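Local coordinates for AP205 bacteriophage COAT protein (Acinetobacter phage ap205, PDB 5FS4) that forms the protein shell of a small single-stranded RNA bacteriophage, its subunits pairing into dimers, at residues B[8-13]-B[18-23]; B[34-39]-B[45-50]. The protein carries 2 engineered substitutions. All blocks are in the same frame, centred on the assembly; numbering follows the deposited sequence.

Two beta hairpins that follow one another along the chain supply these contacts. Contact 1 (8-13 with 18-23) pairs strand 5-14, one of the two outermost within this chain, with strand 17-22, and contact 2 (34-39 with 45-50) pairs the end of strand 28-38 with the start of strand 47-60. Strands 17-22 and 28-38 are neighbours, so both contacts belong to one antiparallel sheet in which the strands lie in chain order. Their centres are 25 Å apart and their nearest atoms about 7 Å, without touching. Each also meets the second subunit of the dimer, contact 1 through Met8, Pro10, Ile18 and Trp20, contact 2 through Leu34, Arg36, Leu46 and Val49.

Contact 1 of 2, residues B[8-13]-B[18-23]; sequences MQPITS and IVWSDP
Gln9 and Ser21 form an antiparallel hydrogen-bonded pair, with Gln9 N to Ser21 O and Ser21 N to Gln9 O both 2.9 Å. The ladder then slips by one residue. Ile11 N gives a short, nearly straight bond of 2.7 Å to Val19 O (171° at the hydrogen), while Val19 N turns to Thr12 O at 3.0 Å. Ile11 and Thr12 thus both face Val19, a classic beta bulge. CA-H...O contacts fill in between, among them Trp20 CA to Gln9 O at 3.1 Å.

Side-chain contacts flank this ladder. On the face of Pro10 and Trp20, Pro10 CD reaches Trp20 CD1 at 3.5 Å, and the proline CA lies over one face of the indole while Met8 O sits at its edge. Ile18 CG2 rests against an indole face near the rim and also meets Pro10 CB. Met8, bent at its third torsion (chi3 75°), brings CE back against the backbone of Ser21 and Asp22. On the face of Val19, Thr12 OG1 lies alongside the valine, a close polar-to-apolar contact 3.2 Å from Val19 CG2. CG1 of Ile11, set between backbone N and carbonyl carbon (chi1 42°), carries CD1 to Val19 CG1 at 3.9 Å.

Met8, Ile18 and Trp20 are buried; Val127, Leu120 and Ile126 of the second subunit, respectively, pack on them. The chemistry is therefore that of a hairpin outermost within its own chain, held by backbone bonds, whose bulge probably adds to the twist as the chain turns a corner at Thr12, and which Met8 backbone bonds as well as apolar packing join to the second subunit.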
ATOM      1  N   MET B   8     -15.781  -7.511   6.439  1.00 11.54           N
ATOM      2  CA  MET B   8     -15.716  -8.166   5.153  1.00 12.19           C
ATOM      3  C   MET B   8     -15.577  -9.643   5.439  1.00 13.21           C
ATOM      4  O   MET B   8     -15.040  -9.980   6.471  1.00 15.85           O
ATOM      5  CB  MET B   8     -14.545  -7.567   4.370  1.00 11.57           C
ATOM      6  CG  MET B   8     -14.725  -6.076   4.028  1.00 10.47           C
ATOM      7  SD  MET B   8     -13.355  -5.294   3.130  1.00  7.39           S
ATOM      8  CE  MET B   8     -13.817  -6.089   1.684  1.00  8.26           C
ATOM      9  N   GLN B   9     -16.175 -10.499   4.622  1.00 14.18           N
ATOM     10  CA  GLN B   9     -16.164 -11.972   4.808  1.00 15.58           C
ATOM     11  C   GLN B   9     -15.312 -12.691   3.725  1.00 16.22           C
ATOM     12  O   GLN B   9     -15.328 -12.267   2.559  1.00 13.27           O
ATOM     13  CB  GLN B   9     -17.592 -12.551   4.728  1.00 17.53           C
ATOM     14  CG  GLN B   9     -18.576 -12.009   5.765  1.00 20.44           C
ATOM     15  CD  GLN B   9     -18.112 -12.196   7.208  1.00 23.95           C
ATOM     16  OE1 GLN B   9     -17.349 -13.134   7.510  1.00 28.15           O
ATOM     17  NE2 GLN B   9     -18.552 -11.284   8.125  1.00 25.83           N
ATOM     18  N   PRO B  10     -14.548 -13.764   4.122  1.00 16.32           N
ATOM     19  CA  PRO B  10     -13.860 -14.558   3.112  1.00 18.72           C
ATOM     20  C   PRO B  10     -14.917 -15.076   2.125  1.00 23.39           C
ATOM     21  O   PRO B  10     -15.959 -15.532   2.582  1.00 25.08           O
ATOM     22  CB  PRO B  10     -13.235 -15.709   3.903  1.00 18.19           C
ATOM     23  CG  PRO B  10     -13.298 -15.350   5.353  1.00 16.95           C
ATOM     24  CD  PRO B  10     -14.355 -14.276   5.498  1.00 16.45           C
ATOM     25  N   ILE B  11     -14.739 -14.909   0.800  1.00 27.44           N
ATOM     26  CA  ILE B  11     -15.685 -15.481  -0.222  1.00 28.67           C
ATOM     27  C   ILE B  11     -15.035 -16.619  -1.002  1.00 29.39           C
ATOM     28  O   ILE B  11     -15.704 -17.575  -1.401  1.00 27.40           O
ATOM     29  CB  ILE B  11     -16.333 -14.459  -1.244  1.00 31.82           C
ATOM     30  CG1 ILE B  11     -15.347 -13.401  -1.794  1.00 31.67           C
ATOM     31  CG2 ILE B  11     -17.575 -13.793  -0.667  1.00 34.12           C
ATOM     32  CD1 ILE B  11     -14.838 -13.783  -3.176  1.00 31.82           C
ATOM     33  N   THR B  12     -13.744 -16.499  -1.256  1.00 27.59           N
ATOM     34  CA  THR B  12     -12.952 -17.610  -1.804  1.00 30.30           C
ATOM     35  C   THR B  12     -11.748 -17.796  -0.850  1.00 29.57           C
ATOM     36  O   THR B  12     -11.297 -16.843  -0.204  1.00 22.41           O
ATOM     37  CB  THR B  12     -12.525 -17.421  -3.308  1.00 32.15           C
ATOM     38  OG1 THR B  12     -11.818 -16.183  -3.519  1.00 31.15           O
ATOM     39  CG2 THR B  12     -13.760 -17.512  -4.265  1.00 32.93           C
ATOM     40  N   SER B  13     -11.275 -19.035  -0.772  1.00 30.05           N
ATOM     41  CA  SER B  13     -10.295 -19.432   0.184  1.00 32.56           C
ATOM     42  C   SER B  13      -9.427 -20.474  -0.519  1.00 35.86           C
ATOM     43  O   SER B  13      -9.897 -21.159  -1.430  1.00 36.85           O
ATOM     44  CB  SER B  13     -11.030 -20.022   1.382  1.00 32.87           C
ATOM     45  OG  SER B  13     -10.169 -20.236   2.456  1.00 35.06           O
ATOM     46  N   ILE B  18      -6.710 -15.947   0.426  1.00 12.31           N
ATOM     47  CA  ILE B  18      -8.087 -15.612   0.789  1.00 10.98           C
ATOM     48  C   ILE B  18      -8.521 -14.305   0.126  1.00 10.44           C
ATOM     49  O   ILE B  18      -7.780 -13.321   0.100  1.00  9.02           O
ATOM     50  CB  ILE B  18      -8.305 -15.525   2.337  1.00 10.97           C
ATOM     51  CG1 ILE B  18      -7.979 -16.887   2.966  1.00 11.30           C
ATOM     52  CG2 ILE B  18      -9.732 -15.122   2.633  1.00 10.97           C
ATOM     53  CD1 ILE B  18      -7.823 -16.895   4.489  1.00 11.25           C
ATOM     54  N   VAL B  19      -9.750 -14.314  -0.385  1.00 10.30           N
ATOM     55  CA  VAL B  19     -10.418 -13.039  -0.824  1.00 10.06           C
ATOM     56  C   VAL B  19     -11.592 -12.704   0.104  1.00  9.88           C
ATOM     57  O   VAL B  19     -12.557 -13.505   0.209  1.00 10.10           O
ATOM     58  CB  VAL B  19     -10.970 -13.129  -2.269  1.00 10.18           C
ATOM     59  CG1 VAL B  19     -11.529 -11.783  -2.706  1.00 10.13           C
ATOM     60  CG2 VAL B  19      -9.895 -13.616  -3.245  1.00 10.31           C
ATOM     61  N   TRP B  20     -11.574 -11.507   0.675  1.00  9.78           N
ATOM     62  CA  TRP B  20     -12.629 -11.026   1.564  1.00  9.12           C
ATOM     63  C   TRP B  20     -13.439 -10.021   0.731  1.00  9.68           C
ATOM     64  O   TRP B  20     -12.886  -9.312  -0.133  1.00  8.77           O
ATOM     65  CB  TRP B  20     -12.051 -10.314   2.808  1.00  9.18           C
ATOM     66  CG  TRP B  20     -11.538 -11.126   3.888  1.00  8.93           C
ATOM     67  CD1 TRP B  20     -12.219 -11.505   5.003  1.00  9.24           C
ATOM     68  CD2 TRP B  20     -10.187 -11.590   4.059  1.00  8.86           C
ATOM     69  NE1 TRP B  20     -11.392 -12.201   5.850  1.00  9.15           N
ATOM     70  CE2 TRP B  20     -10.149 -12.297   5.286  1.00  8.70           C
ATOM     71  CE3 TRP B  20      -9.010 -11.505   3.277  1.00  9.02           C
ATOM     72  CZ2 TRP B  20      -9.011 -12.953   5.734  1.00  8.57           C
ATOM     73  CZ3 TRP B  20      -7.866 -12.119   3.725  1.00  8.36           C
ATOM     74  CH2 TRP B  20      -7.859 -12.838   4.955  1.00  9.21           C
ATOM     75  N   SER B  21     -14.755  -9.981   0.947  1.00  9.59           N
ATOM     76  CA  SER B  21     -15.551  -8.951   0.295  1.00 10.71           C
ATOM     77  C   SER B  21     -16.641  -8.439   1.241  1.00 10.75           C
ATOM     78  O   SER B  21     -17.002  -9.056   2.221  1.00 10.22           O
ATOM     79  CB  SER B  21     -16.138  -9.392  -1.039  1.00 11.29           C
ATOM     80  OG  SER B  21     -17.126 -10.327  -0.790  1.00 13.69           O
ATOM     81  N   ASP B  22     -17.173  -7.306   0.921  1.00 11.11           N
ATOM     82  CA  ASP B  22     -18.132  -6.661   1.807  1.00 11.06           C
ATOM     83  C   ASP B  22     -19.486  -7.199   1.432  1.00 11.68           C
ATOM     84  O   ASP B  22     -19.876  -7.067   0.265  1.00 12.15           O
ATOM     85  CB  ASP B  22     -18.065  -5.185   1.588  1.00 10.35           C
ATOM     86  CG  ASP B  22     -19.174  -4.380   2.359  1.00 10.43           C
ATOM     87  OD1 ASP B  22     -20.121  -4.924   3.034  1.00 10.26           O
ATOM     88  OD2 ASP B  22     -19.038  -3.186   2.297  1.00  9.35           O
ATOM     89  N   PRO B  23     -20.192  -7.839   2.378  1.00 11.50           N
ATOM     90  CA  PRO B  23     -21.440  -8.469   1.868  1.00 12.01           C
ATOM     91  C   PRO B  23     -22.531  -7.542   1.451  1.00 13.10           C
ATOM     92  O   PRO B  23     -23.455  -7.978   0.761  1.00 12.73           O
ATOM     93  CB  PRO B  23     -21.953  -9.294   3.046  1.00 11.58           C
ATOM     94  CG  PRO B  23     -21.024  -9.092   4.184  1.00 11.60           C
ATOM     95  CD  PRO B  23     -19.908  -8.199   3.780  1.00 11.56           C
TER

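Contact 2 of 2, residues B[34-39]-B[45-50]; sequences LLRQRV and ELNNVS
Arg38 and Glu45 face each other at the loop end of the hairpin, next to the unmodelled residues 40-44, and form a salt bridge; its NE to OE2 distance of 2.5 Å is shorter than usual and its exact length doubtful. The two side chains slant across each other, their guanidinium and carboxylate planes 58° apart, and Glu45 CG lies over one face of the guanidinium. The glutamate chain leaves its backbone extended and bends at its second torsion (chi2 130°).

Along the strands the antiparallel ladder is regular. Leu35 pairs with Ser50 and Gln37 with Asn48, each through two backbone bonds; Leu35 N to Ser50 O is 2.7 Å. Val39 N continues the series to Leu46 O at 2.8 Å, and the return bond, Leu46 N to Val39 O at 3.3 Å, is weak. One water bridges the strands, donating to Leu35 O at 3.0 Å and accepting from Asn48 ND2.

Arg36 and Arg38 share a face with Asn47 and Val49. The extended Arg36 chain passes slantwise over Val49, CG to CG2 4.0 Å, and sets one guanidinium face over Asn47 CB, which is 3.5 Å from Arg36 NH2. Beyond this pair, Arg36 NH1 bonds to Leu117 O of the second subunit. Val39 CG2 comes across to Asn48 CB.

Strand 47-60 is flanked on its far side by strand 76-88: Val49 bonds to Gly87 through the backbone, Ser50 touches Val84 and Leu46 touches Ser88. Gly118 and Gly116 of the second subunit pack against Leu34 and Val49, respectively, so this hairpin has strand 76-88 beside it in the sheet and the second subunit against the side of Leu34 and Val49.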
ATOM      1  N   LEU B  34      -0.160 -15.520  -0.293  1.00  9.96           N
ATOM      2  CA  LEU B  34       1.185 -15.673   0.294  1.00 10.14           C
ATOM      3  C   LEU B  34       1.980 -16.843  -0.326  1.00 11.75           C
ATOM      4  O   LEU B  34       1.434 -17.927  -0.509  1.00 11.16           O
ATOM      5  CB  LEU B  34       1.064 -15.974   1.780  1.00  9.71           C
ATOM      6  CG  LEU B  34       0.129 -15.143   2.670  1.00 10.07           C
ATOM      7  CD1 LEU B  34       0.302 -15.559   4.097  1.00  9.96           C
ATOM      8  CD2 LEU B  34       0.476 -13.670   2.517  1.00  9.96           C
ATOM      9  N   LEU B  35       3.287 -16.668  -0.532  1.00 12.98           N
ATOM     10  CA  LEU B  35       4.093 -17.752  -1.062  1.00 15.15           C
ATOM     11  C   LEU B  35       5.300 -17.867  -0.157  1.00 16.15           C
ATOM     12  O   LEU B  35       6.004 -16.908  -0.001  1.00 16.74           O
ATOM     13  CB  LEU B  35       4.492 -17.448  -2.518  1.00 17.12           C
ATOM     14  CG  LEU B  35       5.120 -18.553  -3.352  1.00 18.28           C
ATOM     15  CD1 LEU B  35       5.406 -17.994  -4.736  1.00 19.59           C
ATOM     16  CD2 LEU B  35       6.406 -19.076  -2.760  1.00 20.08           C
ATOM     17  N   ARG B  36       5.530 -19.053   0.410  1.00 15.68           N
ATOM     18  CA  ARG B  36       6.717 -19.341   1.191  1.00 16.59           C
ATOM     19  C   ARG B  36       7.681 -20.190   0.350  1.00 18.85           C
ATOM     20  O   ARG B  36       7.258 -21.107  -0.398  1.00 17.91           O
ATOM     21  CB  ARG B  36       6.365 -20.077   2.481  1.00 17.05           C
ATOM     22  CG  ARG B  36       7.560 -20.177   3.439  1.00 18.43           C
ATOM     23  CD  ARG B  36       7.170 -20.877   4.725  1.00 19.34           C
ATOM     24  NE  ARG B  36       8.320 -21.196   5.615  1.00 20.41           N
ATOM     25  CZ  ARG B  36       8.577 -20.670   6.828  1.00 20.79           C
ATOM     26  NH1 ARG B  36       7.813 -19.713   7.371  1.00 20.20           N
ATOM     27  NH2 ARG B  36       9.649 -21.078   7.504  1.00 20.63           N
ATOM     28  N   GLN B  37       8.974 -19.915   0.464  1.00 20.41           N
ATOM     29  CA  GLN B  37       9.955 -20.611  -0.366  1.00 23.29           C
ATOM     30  C   GLN B  37      11.317 -20.694   0.299  1.00 22.71           C
ATOM     31  O   GLN B  37      11.847 -19.672   0.684  1.00 22.67           O
ATOM     32  CB  GLN B  37      10.044 -19.836  -1.664  1.00 25.92           C
ATOM     33  CG  GLN B  37      10.844 -20.509  -2.734  1.00 30.30           C
ATOM     34  CD  GLN B  37      10.632 -19.805  -4.036  1.00 33.46           C
ATOM     35  OE1 GLN B  37      10.926 -18.617  -4.146  1.00 36.68           O
ATOM     36  NE2 GLN B  37      10.078 -20.515  -5.024  1.00 35.47           N
ATOM     37  N   ARG B  38      11.861 -21.904   0.437  1.00 22.92           N
ATOM     38  CA  ARG B  38      13.259 -22.127   0.838  1.00 27.07           C
ATOM     39  C   ARG B  38      14.166 -21.647  -0.308  1.00 26.78           C
ATOM     40  O   ARG B  38      13.872 -21.931  -1.459  1.00 24.70           O
ATOM     41  CB  ARG B  38      13.478 -23.615   1.146  1.00 31.99           C
ATOM     42  CG  ARG B  38      14.807 -23.971   1.810  1.00 40.91           C
ATOM     43  CD  ARG B  38      15.009 -25.498   1.854  1.00 46.47           C
ATOM     44  NE  ARG B  38      15.899 -25.904   2.947  1.00 55.45           N
ATOM     45  CZ  ARG B  38      15.588 -25.879   4.251  1.00 61.14           C
ATOM     46  NH1 ARG B  38      14.384 -25.465   4.684  1.00 64.03           N
ATOM     47  NH2 ARG B  38      16.498 -26.265   5.143  1.00 62.29           N
ATOM     48  N   VAL B  39      15.205 -20.844  -0.025  1.00 27.04           N
ATOM     49  CA  VAL B  39      16.028 -20.242  -1.108  1.00 27.54           C
ATOM     50  C   VAL B  39      17.512 -20.141  -0.746  1.00 28.62           C
ATOM     51  O   VAL B  39      17.888 -20.387   0.401  1.00 29.04           O
ATOM     52  CB  VAL B  39      15.507 -18.853  -1.550  1.00 28.39           C
ATOM     53  CG1 VAL B  39      14.130 -18.943  -2.186  1.00 29.19           C
ATOM     54  CG2 VAL B  39      15.475 -17.869  -0.394  1.00 28.54           C
ATOM     55  N   GLU B  45      20.974 -20.144   3.783  1.00 31.01           N
ATOM     56  CA  GLU B  45      19.674 -20.741   3.508  1.00 34.98           C
ATOM     57  C   GLU B  45      18.503 -20.124   4.306  1.00 33.20           C
ATOM     58  O   GLU B  45      18.415 -20.284   5.536  1.00 35.49           O
ATOM     59  CB  GLU B  45      19.730 -22.234   3.761  1.00 38.52           C
ATOM     60  CG  GLU B  45      18.515 -22.989   3.224  1.00 42.87           C
ATOM     61  CD  GLU B  45      18.859 -24.217   2.377  1.00 48.55           C
ATOM     62  OE1 GLU B  45      20.056 -24.575   2.220  1.00 43.58           O
ATOM     63  OE2 GLU B  45      17.903 -24.824   1.834  1.00 53.28           O
ATOM     64  N   LEU B  46      17.598 -19.439   3.591  1.00 28.28           N
ATOM     65  CA  LEU B  46      16.466 -18.715   4.188  1.00 21.76           C
ATOM     66  C   LEU B  46      15.141 -19.275   3.683  1.00 20.28           C
ATOM     67  O   LEU B  46      15.098 -19.892   2.619  1.00 19.29           O
ATOM     68  CB  LEU B  46      16.548 -17.230   3.800  1.00 20.86           C
ATOM     69  CG  LEU B  46      17.805 -16.556   4.366  1.00 20.10           C
ATOM     70  CD1 LEU B  46      17.886 -15.090   3.988  1.00 21.63           C
ATOM     71  CD2 LEU B  46      17.891 -16.688   5.881  1.00 19.36           C
ATOM     72  N   ASN B  47      14.075 -19.018   4.441  1.00 18.54           N
ATOM     73  CA  ASN B  47      12.693 -19.275   4.003  1.00 17.47           C
ATOM     74  C   ASN B  47      11.975 -17.990   3.560  1.00 16.42           C
ATOM     75  O   ASN B  47      11.420 -17.248   4.388  1.00 16.09           O
ATOM     76  CB  ASN B  47      11.933 -19.943   5.141  1.00 19.21           C
ATOM     77  CG  ASN B  47      12.411 -21.326   5.408  1.00 19.30           C
ATOM     78  OD1 ASN B  47      13.170 -21.537   6.327  1.00 22.54           O
ATOM     79  ND2 ASN B  47      12.025 -22.263   4.582  1.00 19.66           N
ATOM     80  N   ASN B  48      11.981 -17.702   2.273  1.00 15.54           N
ATOM     81  CA  ASN B  48      11.466 -16.407   1.825  1.00 14.33           C
ATOM     82  C   ASN B  48       9.938 -16.428   1.849  1.00 13.95           C
ATOM     83  O   ASN B  48       9.290 -17.473   1.529  1.00 13.24           O
ATOM     84  CB  ASN B  48      11.920 -16.003   0.429  1.00 14.92           C
ATOM     85  CG  ASN B  48      11.643 -14.530   0.151  1.00 17.60           C
ATOM     86  OD1 ASN B  48      12.331 -13.623   0.703  1.00 18.97           O
ATOM     87  ND2 ASN B  48      10.598 -14.256  -0.630  1.00 17.66           N
ATOM     88  N   VAL B  49       9.348 -15.296   2.205  1.00 11.77           N
ATOM     89  CA  VAL B  49       7.923 -15.185   2.106  1.00 10.72           C
ATOM     90  C   VAL B  49       7.622 -13.971   1.260  1.00 10.72           C
ATOM     91  O   VAL B  49       8.145 -12.900   1.525  1.00 10.41           O
ATOM     92  CB  VAL B  49       7.271 -15.059   3.496  1.00 10.59           C
ATOM     93  CG1 VAL B  49       5.755 -14.903   3.347  1.00 10.44           C
ATOM     94  CG2 VAL B  49       7.576 -16.258   4.394  1.00 11.25           C
ATOM     95  N   SER B  50       6.771 -14.122   0.246  1.00 10.27           N
ATOM     96  CA  SER B  50       6.255 -12.999  -0.504  1.00 10.32           C
ATOM     97  C   SER B  50       4.748 -12.991  -0.296  1.00  9.82           C
ATOM     98  O   SER B  50       4.031 -14.029  -0.584  1.00 10.16           O
ATOM     99  CB  SER B  50       6.580 -13.193  -1.988  1.00 11.03           C
ATOM    100  OG  SER B  50       6.160 -12.092  -2.755  1.00 13.18           O
TER
HETATM  101  O   HOH W   1       8.453 -16.300  -1.677  1.00 19.56           O